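Local coordinates for nisin biosynthesis protein nisC (Lactococcus lactis subsp. lactis, PDB 2G0D) that catalyses the cyclisation step of nisin biosynthesis, forming the thioether (lanthionine-type) rings of this lantibiotic with the help of a bound zinc ion, at residues Y279-G291 against D298-S310. Sequence-based numbering, arbitrary orientation.
Sequences YGGPGISLLYLYG and DYFVDKAEKILES
With chi1 at -81° for Tyr288 and -65° for Ile307, CG and CG1 each lie beside their own backbone N, and the phenol ring and the isoleucine branch meet at about a right angle. The pair lies within an antiparallel helical hairpin in the alpha toroid of the lanthionine cyclase, where segments 281-291 and 298-310 run at 156° between their N-to-C directions, their axes approaching to 7.4 Å. Ile307 CD1 lies over one ring face, 3.8 Å from the centroid, in a CH-pi contact displaced toward the CD2 rim. Tyr288 is a knob in a hole formed by Phe300, Lys303, Ala304 and Ile307; the extended Lys303 chain crosses the ring obliquely, its CD 3.8 Å from Tyr288 CE1. Beyond the hairpin, Tyr288 OH is hydrogen-bonded to Glu240, which together with Glu243 pairs with Lys303 NZ, tying both polar ends to one acidic cluster. The backbones come close where Ala304 CB lies against the facing helix, 3.4 Å from both Ser285 O and Leu289 N. Towards the start of helix 281-294, Leu308 CD1 reaches Pro282, whose side chain is about 11 Å from the zinc ion. Ser285 turns its hydroxyl back onto its own helix, OG donating to Pro282 O at 2.6 Å, while its CB packs 3.9 Å from Ile307 CG2.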
loop_
_atom_site.group_PDB
_atom_site.type_symbol
_atom_site.label_atom_id
_atom_site.label_comp_id
_atom_site.label_asym_id
_atom_site.label_seq_id
_atom_site.Cartn_x
_atom_site.Cartn_y
_atom_site.Cartn_z
ATOM N N TYR A 279 5.646 -7.638 2.986
ATOM C CA TYR A 279 6.419 -8.757 2.471
ATOM C C TYR A 279 5.707 -10.059 2.843
ATOM O O TYR A 279 5.182 -10.198 3.955
ATOM C CB TYR A 279 7.809 -8.802 3.126
ATOM C CG TYR A 279 8.840 -7.791 2.649
ATOM C CD1 TYR A 279 9.556 -8.000 1.471
ATOM C CD2 TYR A 279 9.172 -6.679 3.445
ATOM C CE1 TYR A 279 10.550 -7.091 1.058
ATOM C CE2 TYR A 279 10.140 -5.775 3.053
ATOM C CZ TYR A 279 10.820 -5.980 1.850
ATOM O OH TYR A 279 11.772 -5.077 1.457
ATOM N N GLY A 280 5.698 -11.012 1.925
ATOM C CA GLY A 280 5.208 -12.358 2.240
ATOM C C GLY A 280 3.828 -12.652 1.676
ATOM O O GLY A 280 3.228 -11.816 0.974
ATOM N N GLY A 281 3.336 -13.844 2.012
ATOM C CA GLY A 281 2.076 -14.375 1.488
ATOM C C GLY A 281 0.869 -13.450 1.443
ATOM O O GLY A 281 0.236 -13.361 0.419
ATOM N N PRO A 282 0.530 -12.778 2.561
ATOM C CA PRO A 282 -0.687 -11.931 2.510
ATOM C C PRO A 282 -0.665 -10.881 1.413
ATOM O O PRO A 282 -1.630 -10.777 0.671
ATOM C CB PRO A 282 -0.743 -11.294 3.904
ATOM C CG PRO A 282 0.003 -12.356 4.793
ATOM C CD PRO A 282 1.152 -12.750 3.907
ATOM N N GLY A 283 0.427 -10.147 1.281
ATOM C CA GLY A 283 0.540 -9.153 0.198
ATOM C C GLY A 283 0.653 -9.785 -1.177
ATOM O O GLY A 283 0.058 -9.312 -2.136
ATOM N N ILE A 284 1.439 -10.854 -1.274
ATOM C CA ILE A 284 1.586 -11.608 -2.526
ATOM C C ILE A 284 0.228 -12.152 -3.006
ATOM O O ILE A 284 -0.020 -12.192 -4.208
ATOM C CB ILE A 284 2.670 -12.722 -2.384
ATOM C CG1 ILE A 284 4.074 -12.095 -2.300
ATOM C CG2 ILE A 284 2.570 -13.772 -3.511
ATOM C CD1 ILE A 284 5.102 -12.981 -1.619
ATOM N N SER A 285 -0.665 -12.530 -2.084
ATOM C CA SER A 285 -1.991 -13.047 -2.483
ATOM C C SER A 285 -2.791 -12.016 -3.273
ATOM O O SER A 285 -3.631 -12.382 -4.084
ATOM C CB SER A 285 -2.811 -13.528 -1.281
ATOM O OG SER A 285 -3.308 -12.454 -0.468
ATOM N N LEU A 286 -2.543 -10.729 -3.020
ATOM C CA LEU A 286 -3.200 -9.643 -3.780
ATOM C C LEU A 286 -2.805 -9.671 -5.267
ATOM O O LEU A 286 -3.645 -9.509 -6.150
ATOM C CB LEU A 286 -2.907 -8.265 -3.140
ATOM C CG LEU A 286 -3.517 -8.018 -1.740
ATOM C CD1 LEU A 286 -3.019 -6.698 -1.092
ATOM C CD2 LEU A 286 -5.002 -8.021 -1.851
ATOM N N LEU A 287 -1.527 -9.892 -5.547
ATOM C CA LEU A 287 -1.081 -10.074 -6.937
ATOM C C LEU A 287 -1.902 -11.157 -7.656
ATOM O O LEU A 287 -2.350 -10.948 -8.771
ATOM C CB LEU A 287 0.419 -10.434 -6.995
ATOM C CG LEU A 287 0.950 -10.816 -8.391
ATOM C CD1 LEU A 287 0.928 -9.613 -9.369
ATOM C CD2 LEU A 287 2.359 -11.390 -8.295
ATOM N N TYR A 288 -2.110 -12.298 -7.010
ATOM C CA TYR A 288 -2.753 -13.418 -7.672
ATOM C C TYR A 288 -4.253 -13.117 -7.834
ATOM O O TYR A 288 -4.880 -13.473 -8.842
ATOM C CB TYR A 288 -2.532 -14.702 -6.867
ATOM C CG TYR A 288 -1.181 -15.384 -7.092
ATOM C CD1 TYR A 288 -1.071 -16.461 -7.986
ATOM C CD2 TYR A 288 -0.022 -14.963 -6.420
ATOM C CE1 TYR A 288 0.155 -17.105 -8.219
ATOM C CE2 TYR A 288 1.219 -15.614 -6.640
ATOM C CZ TYR A 288 1.286 -16.692 -7.537
ATOM O OH TYR A 288 2.476 -17.356 -7.779
ATOM N N LEU A 289 -4.806 -12.443 -6.836
ATOM C CA LEU A 289 -6.201 -12.097 -6.821
ATOM C C LEU A 289 -6.453 -11.141 -7.990
ATOM O O LEU A 289 -7.268 -11.429 -8.871
ATOM C CB LEU A 289 -6.546 -11.431 -5.465
ATOM C CG LEU A 289 -7.968 -10.892 -5.356
ATOM C CD1 LEU A 289 -8.943 -12.078 -5.589
ATOM C CD2 LEU A 289 -8.231 -10.201 -4.036
ATOM N N TYR A 290 -5.735 -10.009 -7.978
ATOM C CA TYR A 290 -5.879 -8.969 -8.975
ATOM C C TYR A 290 -5.489 -9.434 -10.377
ATOM O O TYR A 290 -6.194 -9.137 -11.343
ATOM C CB TYR A 290 -5.085 -7.728 -8.578
ATOM C CG TYR A 290 -5.561 -7.035 -7.286
ATOM C CD1 TYR A 290 -6.913 -7.059 -6.894
ATOM C CD2 TYR A 290 -4.666 -6.331 -6.501
ATOM C CE1 TYR A 290 -7.343 -6.405 -5.725
ATOM C CE2 TYR A 290 -5.077 -5.685 -5.333
ATOM C CZ TYR A 290 -6.408 -5.719 -4.958
ATOM O OH TYR A 290 -6.783 -5.090 -3.793
ATOM N N GLY A 291 -4.366 -10.145 -10.489
ATOM C CA GLY A 291 -3.956 -10.775 -11.771
ATOM C C GLY A 291 -5.021 -11.717 -12.301
ATOM O O GLY A 291 -5.410 -11.643 -13.482
ATOM N N ASP A 298 -9.066 -18.345 -13.542
ATOM C CA ASP A 298 -9.723 -18.883 -12.342
ATOM C C ASP A 298 -8.702 -19.502 -11.414
ATOM O O ASP A 298 -8.878 -19.475 -10.201
ATOM C CB ASP A 298 -10.789 -19.942 -12.685
ATOM C CG ASP A 298 -12.112 -19.337 -13.172
ATOM O OD1 ASP A 298 -12.363 -18.140 -12.927
ATOM O OD2 ASP A 298 -12.907 -20.083 -13.817
ATOM N N TYR A 299 -7.659 -20.083 -12.004
ATOM C CA TYR A 299 -6.569 -20.705 -11.261
ATOM C C TYR A 299 -5.848 -19.689 -10.350
ATOM O O TYR A 299 -5.637 -19.966 -9.160
ATOM C CB TYR A 299 -5.577 -21.400 -12.217
ATOM C CG TYR A 299 -4.248 -21.773 -11.565
ATOM C CD1 TYR A 299 -4.166 -22.829 -10.648
ATOM C CD2 TYR A 299 -3.081 -21.048 -11.843
ATOM C CE1 TYR A 299 -2.947 -23.167 -10.029
ATOM C CE2 TYR A 299 -1.870 -21.370 -11.235
ATOM C CZ TYR A 299 -1.810 -22.432 -10.330
ATOM O OH TYR A 299 -0.613 -22.749 -9.728
ATOM N N PHE A 300 -5.477 -18.533 -10.901
ATOM C CA PHE A 300 -4.852 -17.456 -10.098
ATOM C C PHE A 300 -5.763 -16.994 -8.964
ATOM O O PHE A 300 -5.302 -16.784 -7.852
ATOM C CB PHE A 300 -4.499 -16.224 -10.949
ATOM C CG PHE A 300 -3.432 -16.461 -12.005
ATOM C CD1 PHE A 300 -2.530 -17.511 -11.907
ATOM C CD2 PHE A 300 -3.302 -15.575 -13.063
ATOM C CE1 PHE A 300 -1.535 -17.712 -12.877
ATOM C CE2 PHE A 300 -2.316 -15.756 -14.046
ATOM C CZ PHE A 300 -1.426 -16.830 -13.945
ATOM N N VAL A 301 -7.053 -16.804 -9.242
ATOM C CA VAL A 301 -7.962 -16.369 -8.193
ATOM C C VAL A 301 -8.042 -17.438 -7.097
ATOM O O VAL A 301 -7.855 -17.128 -5.922
ATOM C CB VAL A 301 -9.369 -16.011 -8.728
ATOM C CG1 VAL A 301 -10.305 -15.700 -7.571
ATOM C CG2 VAL A 301 -9.302 -14.797 -9.661
ATOM N N ASP A 302 -8.278 -18.691 -7.491
ATOM C CA ASP A 302 -8.321 -19.812 -6.535
ATOM C C ASP A 302 -6.993 -19.951 -5.739
ATOM O O ASP A 302 -7.015 -20.232 -4.542
ATOM C CB ASP A 302 -8.733 -21.143 -7.234
ATOM C CG ASP A 302 -10.187 -21.119 -7.778
ATOM O OD1 ASP A 302 -10.942 -20.168 -7.444
ATOM O OD2 ASP A 302 -10.584 -22.048 -8.549
ATOM N N LYS A 303 -5.852 -19.732 -6.396
ATOM C CA LYS A 303 -4.565 -19.785 -5.688
ATOM C C LYS A 303 -4.469 -18.643 -4.689
ATOM O O LYS A 303 -4.043 -18.860 -3.557
ATOM C CB LYS A 303 -3.381 -19.694 -6.633
ATOM C CG LYS A 303 -2.072 -20.048 -5.929
ATOM C CD LYS A 303 -0.974 -20.452 -6.890
ATOM C CE LYS A 303 0.301 -20.746 -6.123
ATOM N NZ LYS A 303 1.294 -21.472 -6.915
ATOM N N ALA A 304 -4.880 -17.438 -5.102
ATOM C CA ALA A 304 -4.853 -16.283 -4.194
ATOM C C ALA A 304 -5.467 -16.649 -2.837
ATOM O O ALA A 304 -4.900 -16.348 -1.801
ATOM C CB ALA A 304 -5.560 -15.065 -4.816
ATOM N N GLU A 305 -6.616 -17.324 -2.852
ATOM C CA GLU A 305 -7.290 -17.676 -1.608
ATOM C C GLU A 305 -6.505 -18.670 -0.779
ATOM O O GLU A 305 -6.446 -18.559 0.445
ATOM C CB GLU A 305 -8.655 -18.267 -1.900
ATOM C CG GLU A 305 -9.632 -17.255 -2.353
ATOM C CD GLU A 305 -11.035 -17.726 -2.100
ATOM O OE1 GLU A 305 -11.485 -17.664 -0.920
ATOM O OE2 GLU A 305 -11.661 -18.167 -3.083
ATOM N N LYS A 306 -5.923 -19.650 -1.457
ATOM C CA LYS A 306 -5.139 -20.689 -0.799
ATOM C C LYS A 306 -3.913 -20.060 -0.130
ATOM O O LYS A 306 -3.609 -20.383 1.008
ATOM C CB LYS A 306 -4.733 -21.790 -1.804
ATOM C CG LYS A 306 -5.900 -22.658 -2.307
ATOM C CD LYS A 306 -5.370 -23.892 -3.039
ATOM C CE LYS A 306 -6.435 -24.666 -3.798
ATOM N NZ LYS A 306 -7.791 -24.677 -3.168
ATOM N N ILE A 307 -3.242 -19.153 -0.842
ATOM C CA ILE A 307 -2.079 -18.424 -0.328
ATOM C C ILE A 307 -2.431 -17.624 0.939
ATOM O O ILE A 307 -1.693 -17.652 1.919
ATOM C CB ILE A 307 -1.510 -17.419 -1.364
ATOM C CG1 ILE A 307 -0.946 -18.140 -2.600
ATOM C CG2 ILE A 307 -0.381 -16.550 -0.733
ATOM C CD1 ILE A 307 -0.590 -17.144 -3.743
ATOM N N LEU A 308 -3.554 -16.905 0.913
ATOM C CA LEU A 308 -3.902 -16.059 2.047
ATOM C C LEU A 308 -4.311 -16.951 3.217
ATOM O O LEU A 308 -3.985 -16.677 4.368
ATOM C CB LEU A 308 -5.036 -15.080 1.694
ATOM C CG LEU A 308 -5.506 -14.158 2.846
ATOM C CD1 LEU A 308 -4.329 -13.368 3.447
ATOM C CD2 LEU A 308 -6.632 -13.229 2.393
ATOM N N GLU A 309 -5.035 -18.014 2.899
ATOM C CA GLU A 309 -5.574 -18.915 3.912
ATOM C C GLU A 309 -4.424 -19.597 4.654
ATOM O O GLU A 309 -4.466 -19.722 5.877
ATOM C CB GLU A 309 -6.525 -19.923 3.270
ATOM C CG GLU A 309 -7.456 -20.580 4.230
ATOM C CD GLU A 309 -8.465 -21.528 3.557
ATOM O OE1 GLU A 309 -8.325 -21.856 2.341
ATOM O OE2 GLU A 309 -9.412 -21.931 4.268
ATOM N N SER A 310 -3.387 -19.969 3.906
ATOM C CA SER A 310 -2.164 -20.538 4.462
ATOM C C SER A 310 -1.525 -19.590 5.446
ATOM O O SER A 310 -1.067 -20.012 6.505
ATOM C CB SER A 310 -1.145 -20.825 3.356
ATOM O OG SER A 310 -0.141 -21.687 3.835
#